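Local structure of Phi class glutathione transferase GSTF1 (Populus tremula x Populus tremuloides, 4RI6) at residues K49-G54 with T65-R70; P57-E62 with R70-Y75. The protein probably catalyses the conjugation of glutathione to electrophilic halide substrates, a detoxification reaction, and binds glutathione. All blocks are in the same frame, centred on the assembly; numbering follows the deposited sequence.

Contact 1 (K49-G54 with T65-R70). With GSH (glutathione), chain C.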
loop_
_atom_site.group_PDB
_atom_site.type_symbol
_atom_site.label_atom_id
_atom_site.label_comp_id
_atom_site.label_asym_id
_atom_site.label_seq_id
_atom_site.Cartn_x
_atom_site.Cartn_y
_atom_site.Cartn_z
ATOM N N LYS A 49 20.830 -8.622 0.869
ATOM C CA LYS A 49 20.416 -9.743 1.707
ATOM C C LYS A 49 19.303 -9.355 2.672
ATOM O O LYS A 49 18.501 -10.203 3.060
ATOM C CB LYS A 49 21.606 -10.306 2.504
ATOM C CG LYS A 49 22.573 -11.158 1.690
ATOM C CD LYS A 49 21.915 -12.466 1.228
ATOM C CE LYS A 49 21.755 -13.510 2.349
ATOM N NZ LYS A 49 22.866 -14.518 2.365
ATOM N N ILE A 50 19.239 -8.076 3.054
ATOM C CA ILE A 50 18.208 -7.647 3.994
ATOM C C ILE A 50 17.096 -6.853 3.320
ATOM O O ILE A 50 15.998 -6.809 3.857
ATOM C CB ILE A 50 18.798 -6.846 5.160
ATOM C CG1 ILE A 50 19.379 -5.515 4.713
ATOM C CG2 ILE A 50 19.896 -7.643 5.850
ATOM C CD1 ILE A 50 19.683 -4.615 5.886
ATOM N N GLN A 51 17.349 -6.269 2.151
ATOM C CA GLN A 51 16.283 -5.612 1.380
ATOM C C GLN A 51 16.438 -6.035 -0.079
ATOM O O GLN A 51 17.290 -5.497 -0.804
ATOM C CB GLN A 51 16.331 -4.082 1.528
ATOM C CG GLN A 51 14.938 -3.426 1.617
ATOM C CD GLN A 51 14.192 -3.395 0.296
ATOM O OE1 GLN A 51 14.630 -3.979 -0.703
ATOM N NE2 GLN A 51 13.034 -2.720 0.287
ATOM N N PRO A 52 15.625 -7.013 -0.513
ATOM C CA PRO A 52 15.939 -7.700 -1.777
ATOM C C PRO A 52 15.631 -6.873 -3.022
ATOM O O PRO A 52 16.045 -7.228 -4.123
ATOM C CB PRO A 52 15.073 -8.967 -1.718
ATOM C CG PRO A 52 13.985 -8.659 -0.749
ATOM C CD PRO A 52 14.505 -7.639 0.212
ATOM N N PHE A 53 14.923 -5.762 -2.838
ATOM C CA PHE A 53 14.615 -4.862 -3.947
ATOM C C PHE A 53 15.621 -3.735 -4.055
ATOM O O PHE A 53 15.521 -2.888 -4.936
ATOM C CB PHE A 53 13.184 -4.340 -3.793
ATOM C CG PHE A 53 12.181 -5.442 -3.843
ATOM C CD1 PHE A 53 11.822 -5.999 -5.057
ATOM C CD2 PHE A 53 11.659 -5.984 -2.681
ATOM C CE1 PHE A 53 10.939 -7.058 -5.111
ATOM C CE2 PHE A 53 10.758 -7.041 -2.746
ATOM C CZ PHE A 53 10.420 -7.578 -3.959
ATOM N N GLY A 54 16.628 -3.768 -3.194
ATOM C CA GLY A 54 17.666 -2.749 -3.217
ATOM C C GLY A 54 17.114 -1.362 -2.966
ATOM O O GLY A 54 17.469 -0.395 -3.630
ATOM N N THR A 65 13.752 -8.983 10.967
ATOM C CA THR A 65 14.203 -8.053 9.940
ATOM C C THR A 65 13.022 -7.786 8.999
ATOM O O THR A 65 12.368 -8.723 8.530
ATOM C CB THR A 65 15.408 -8.613 9.163
ATOM O OG1 THR A 65 16.525 -8.754 10.050
ATOM C CG2 THR A 65 15.814 -7.698 8.013
ATOM N N LEU A 66 12.747 -6.509 8.727
ATOM C CA LEU A 66 11.588 -6.106 7.931
ATOM C C LEU A 66 11.978 -5.085 6.884
ATOM O O LEU A 66 12.874 -4.282 7.117
ATOM C CB LEU A 66 10.500 -5.504 8.832
ATOM C CG LEU A 66 9.742 -6.461 9.755
ATOM C CD1 LEU A 66 8.861 -5.681 10.689
ATOM C CD2 LEU A 66 8.921 -7.455 8.963
ATOM N N PHE A 67 11.303 -5.107 5.738
ATOM C CA PHE A 67 11.364 -4.006 4.789
ATOM C C PHE A 67 9.944 -3.517 4.456
ATOM O O PHE A 67 8.963 -4.043 4.968
ATOM C CB PHE A 67 12.132 -4.402 3.521
ATOM C CG PHE A 67 11.566 -5.592 2.795
ATOM C CD1 PHE A 67 10.623 -5.440 1.803
ATOM C CD2 PHE A 67 12.025 -6.874 3.081
ATOM C CE1 PHE A 67 10.117 -6.529 1.136
ATOM C CE2 PHE A 67 11.517 -7.963 2.392
ATOM C CZ PHE A 67 10.554 -7.778 1.425
ATOM N N GLU A 68 9.885 -2.505 3.592
ATOM C CA GLU A 68 8.696 -1.700 3.252
ATOM C C GLU A 68 8.301 -0.814 4.427
ATOM O O GLU A 68 7.880 -1.276 5.472
ATOM C CB GLU A 68 7.499 -2.546 2.788
ATOM C CG GLU A 68 7.594 -2.890 1.312
ATOM C CD GLU A 68 7.444 -1.683 0.402
ATOM O OE1 GLU A 68 7.066 -0.595 0.890
ATOM O OE2 GLU A 68 7.692 -1.825 -0.813
ATOM N N SER A 69 8.446 0.481 4.209
ATOM C CA SER A 69 8.240 1.454 5.272
ATOM C C SER A 69 6.924 1.319 6.025
ATOM O O SER A 69 6.917 1.389 7.247
ATOM C CB SER A 69 8.379 2.883 4.719
ATOM O OG SER A 69 7.416 3.213 3.728
ATOM N N ARG A 70 5.811 1.109 5.331
ATOM C CA ARG A 70 4.539 1.064 6.029
ATOM C C ARG A 70 4.397 -0.223 6.849
ATOM O O ARG A 70 3.757 -0.204 7.889
ATOM C CB ARG A 70 3.379 1.238 5.053
ATOM C CG ARG A 70 3.349 2.612 4.429
ATOM C CD ARG A 70 2.419 2.698 3.242
ATOM N NE ARG A 70 2.585 3.968 2.510
ATOM C CZ ARG A 70 3.535 4.199 1.607
ATOM N NH1 ARG A 70 4.423 3.258 1.283
ATOM N NH2 ARG A 70 3.589 5.369 1.001
HETATM N N1 GSH C . 7.857 0.994 -1.051
HETATM C CA1 GSH C . 9.138 1.155 -0.386
HETATM C C1 GSH C . 9.041 1.553 1.073
HETATM O O11 GSH C . 8.087 2.244 1.369
HETATM O O12 GSH C . 9.869 1.170 1.931
HETATM C CB1 GSH C . 9.765 2.279 -1.178
HETATM C CG1 GSH C . 11.256 2.196 -1.036
HETATM C CD1 GSH C . 11.902 3.164 -1.983
HETATM O OE1 GSH C . 11.521 3.346 -3.123
HETATM N N2 GSH C . 12.941 3.764 -1.448
HETATM C CA2 GSH C . 13.802 4.710 -2.088
HETATM C C2 GSH C . 15.048 3.971 -2.493
HETATM O O2 GSH C . 15.448 3.085 -1.774
HETATM C CB2 GSH C . 14.048 5.809 -1.046
HETATM S SG2 GSH C . 12.791 7.106 -1.096
HETATM N N3 GSH C . 15.640 4.359 -3.629
HETATM C CA3 GSH C . 16.887 3.797 -4.098
HETATM C C3 GSH C . 16.685 2.699 -5.109
HETATM O O31 GSH C . 15.522 2.331 -5.378
HETATM O O32 GSH C . 17.694 2.198 -5.640
HETATM O O HOH W 1 11.817 -0.847 2.274
#
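Pro52 and Phe67 meet tip to tip, the proline laying its CD over one face of the phenylalanine ring. Pro52 CD stands 4.0 Å from the centroid of the Phe67 ring and 24° off its normal, a CH-pi contact displaced toward the CE2 rim. At another corner Phe67 CE1 comes to the edge of Phe53, near that ring's plane, 4.0 Å from Phe53 CE2. Gln51 crosses Phe67 at about a right angle, Gln51 CG touching Phe67 CB at 3.5 Å. Chi1 of Phe67 at 58° turns the ring under the loop, setting CG between the backbone N and the carbonyl carbon.

The Gln51 amide is held at both ends. Its OE1 accepts from Phe53 N (2.8 Å) inside the type I turn Gln51-Gly54, while NE2 donates to a water. That water also accepts from Glu68 N and donates to glutathione O12, so it joins the loop, the backbone at the helix N-cap residue Glu68, and the ligand. Ser69 N donates to glutathione O12 (2.8 Å), Ser69 OG to O11 (2.6 Å), and Glu68 OE1 takes the ligand's N1 at 2.6 Å: the helix start grips the gamma-glutamyl end, as in the G-site of glutathione transferases.

The loop between helix 45-48 and strand 58-60 packs against edge strand 65-67 just before helix 69-79, and Trp102 of the second subunit adds an edge-to-face ring to Phe67.

Contact 2 (P57-E62 with R70-Y75)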
loop_
_atom_site.group_PDB
_atom_site.type_symbol
_atom_site.label_atom_id
_atom_site.label_comp_id
_atom_site.label_asym_id
_atom_site.label_seq_id
_atom_site.Cartn_x
_atom_site.Cartn_y
_atom_site.Cartn_z
ATOM N N PRO A 57 13.828 2.018 3.412
ATOM C CA PRO A 57 14.618 1.495 4.519
ATOM C C PRO A 57 14.531 -0.002 4.714
ATOM O O PRO A 57 13.694 -0.678 4.124
ATOM C CB PRO A 57 13.992 2.199 5.723
ATOM C CG PRO A 57 12.577 2.233 5.381
ATOM C CD PRO A 57 12.528 2.536 3.900
ATOM N N ALA A 58 15.410 -0.495 5.575
ATOM C CA ALA A 58 15.241 -1.796 6.204
ATOM C C ALA A 58 15.272 -1.601 7.715
ATOM O O ALA A 58 15.816 -0.608 8.220
ATOM C CB ALA A 58 16.315 -2.776 5.744
ATOM N N PHE A 59 14.702 -2.561 8.427
ATOM C CA PHE A 59 14.541 -2.518 9.861
ATOM C C PHE A 59 15.048 -3.825 10.463
ATOM O O PHE A 59 14.762 -4.900 9.918
ATOM C CB PHE A 59 13.059 -2.310 10.199
ATOM C CG PHE A 59 12.731 -2.535 11.637
ATOM C CD1 PHE A 59 12.582 -3.808 12.144
ATOM C CD2 PHE A 59 12.541 -1.458 12.487
ATOM C CE1 PHE A 59 12.293 -4.006 13.481
ATOM C CE2 PHE A 59 12.229 -1.649 13.810
ATOM C CZ PHE A 59 12.103 -2.923 14.311
ATOM N N LYS A 60 15.786 -3.738 11.578
ATOM C CA LYS A 60 16.147 -4.906 12.383
ATOM C C LYS A 60 15.926 -4.645 13.869
ATOM O O LYS A 60 16.259 -3.577 14.370
ATOM C CB LYS A 60 17.622 -5.310 12.194
ATOM C CG LYS A 60 18.067 -5.682 10.796
ATOM C CD LYS A 60 19.519 -6.171 10.848
ATOM C CE LYS A 60 20.078 -6.495 9.476
ATOM N NZ LYS A 60 21.466 -6.989 9.571
ATOM N N ASP A 61 15.364 -5.622 14.572
ATOM C CA ASP A 61 15.496 -5.682 16.019
ATOM C C ASP A 61 15.884 -7.118 16.411
ATOM O O ASP A 61 16.218 -7.916 15.537
ATOM C CB ASP A 61 14.218 -5.177 16.733
ATOM C CG ASP A 61 12.993 -6.058 16.514
ATOM O OD1 ASP A 61 13.108 -7.209 16.031
ATOM O OD2 ASP A 61 11.884 -5.597 16.864
ATOM N N GLU A 62 15.863 -7.436 17.704
ATOM C CA GLU A 62 16.319 -8.747 18.170
ATOM C C GLU A 62 15.469 -9.863 17.542
ATOM O O GLU A 62 15.932 -10.998 17.398
ATOM C CB GLU A 62 16.282 -8.831 19.715
ATOM C CG GLU A 62 16.985 -7.663 20.443
ATOM C CD GLU A 62 17.551 -8.021 21.838
ATOM O OE1 GLU A 62 18.710 -7.624 22.129
ATOM O OE2 GLU A 62 16.842 -8.677 22.646
ATOM N N ARG A 70 5.811 1.109 5.331
ATOM C CA ARG A 70 4.539 1.064 6.029
ATOM C C ARG A 70 4.397 -0.223 6.849
ATOM O O ARG A 70 3.757 -0.204 7.889
ATOM C CB ARG A 70 3.379 1.238 5.053
ATOM C CG ARG A 70 3.349 2.612 4.429
ATOM C CD ARG A 70 2.419 2.698 3.242
ATOM N NE ARG A 70 2.585 3.968 2.510
ATOM C CZ ARG A 70 3.535 4.199 1.607
ATOM N NH1 ARG A 70 4.423 3.258 1.283
ATOM N NH2 ARG A 70 3.589 5.369 1.001
ATOM N N ALA A 71 5.012 -1.321 6.397
ATOM C CA ALA A 71 5.032 -2.571 7.166
ATOM C C ALA A 71 5.886 -2.415 8.414
ATOM O O ALA A 71 5.511 -2.823 9.511
ATOM C CB ALA A 71 5.551 -3.744 6.303
ATOM N N ILE A 72 7.035 -1.787 8.242
ATOM C CA ILE A 72 7.898 -1.489 9.377
ATOM C C ILE A 72 7.135 -0.652 10.418
ATOM O O ILE A 72 7.206 -0.914 11.617
ATOM C CB ILE A 72 9.172 -0.751 8.915
ATOM C CG1 ILE A 72 10.021 -1.692 8.051
ATOM C CG2 ILE A 72 9.989 -0.259 10.117
ATOM C CD1 ILE A 72 11.138 -1.029 7.310
ATOM N N CYS A 73 6.383 0.338 9.951
ATOM C CA CYS A 73 5.700 1.237 10.870
ATOM C C CYS A 73 4.559 0.529 11.581
ATOM O O CYS A 73 4.332 0.764 12.761
ATOM C CB CYS A 73 5.188 2.468 10.129
ATOM S SG CYS A 73 6.511 3.585 9.597
ATOM N N ARG A 74 3.847 -0.358 10.886
ATOM C CA ARG A 74 2.790 -1.091 11.560
ATOM C C ARG A 74 3.376 -1.998 12.643
ATOM O O ARG A 74 2.806 -2.148 13.711
ATOM C CB ARG A 74 1.949 -1.906 10.568
ATOM C CG ARG A 74 0.834 -1.081 9.967
ATOM C CD ARG A 74 -0.181 -1.887 9.181
ATOM N NE ARG A 74 0.387 -2.347 7.946
ATOM C CZ ARG A 74 0.297 -1.726 6.770
ATOM N NH1 ARG A 74 -0.374 -0.608 6.600
ATOM N NH2 ARG A 74 0.878 -2.259 5.732
ATOM N N TYR A 75 4.518 -2.607 12.366
ATOM C CA TYR A 75 5.163 -3.460 13.360
ATOM C C TYR A 75 5.553 -2.642 14.585
ATOM O O TYR A 75 5.305 -3.041 15.718
ATOM C CB TYR A 75 6.393 -4.142 12.769
ATOM C CG TYR A 75 7.234 -4.857 13.792
ATOM C CD1 TYR A 75 6.780 -6.030 14.386
ATOM C CD2 TYR A 75 8.479 -4.363 14.170
ATOM C CE1 TYR A 75 7.525 -6.689 15.302
ATOM C CE2 TYR A 75 9.239 -5.019 15.102
ATOM C CZ TYR A 75 8.752 -6.182 15.669
ATOM O OH TYR A 75 9.493 -6.871 16.596
#
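Phe59 and Tyr75 both carry CG anti to the backbone N (chi1 168° and 171°), which sends their rings toward each other between strand 58-60 and helix 69-79. The side chains cross at about a right angle. Phe59 CE1 and CZ both come up to Tyr75, CE1 lying 3.6 Å from Tyr75 CE2. Ile72, one turn earlier on the helix, fills the other part of the interface: its CG2 meets Phe59 CD2 at 3.7 Å, and its CD1 reaches Phe59 CB and, at 4.1 Å, Pro57 CG.

Past the rings the contact turns polar. Tyr75 OH donates to Asp61 OD2 (2.7 Å), which accepts on its syn lone pair, the side of OD1. The same OD2 forms a salt bridge with Lys79, and OD1 takes the backbone N-H groups of Ser63 and Ile64, so both oxygens are engaged where the strand gives way to the turn. A phenylalanine in place of Tyr75 would probably leave Asp61 OD2 without its hydroxyl donor and the link between helix and strand end broken at this point.

Pro57 follows a cis peptide bond, the cis-proline characteristic of the thioredoxin fold, and it belongs to the glutathione pocket. The axes of strand 58-60 and of the 70-75 part of the helix approach to 9.1 Å and run roughly the same way (29°). Strand 58-60, strand 65-67 and helix 69-79 form the C-terminal beta-beta-alpha half of the thioredoxin-like N-terminal domain, and this contact packs its first strand on its helix.

Overall arrangement
Contacts 1 and 2 lie side by side, their centres about 8 Å apart, and their segments alternate along the chain. Strands 58-60 and 65-67 are antiparallel neighbours in the sheet: Phe59 N and Leu66 O lie 2.8 Å apart, a probable hydrogen bond. Leu66 also turns to the helix side, with its CD1 3.6 Å from Tyr75 CB, so that it packs into contact 2 from the strand of contact 1. Helix 69-79 serves both, and both border the glutathione pocket: contact 1 supplies Gly54, Glu68 and Ser69, contact 2 supplies Pro57, and Arg70 belongs to both. The second subunit reaches each, through Gln101 at Phe67 and through Asp100 and Glu104 at Arg74.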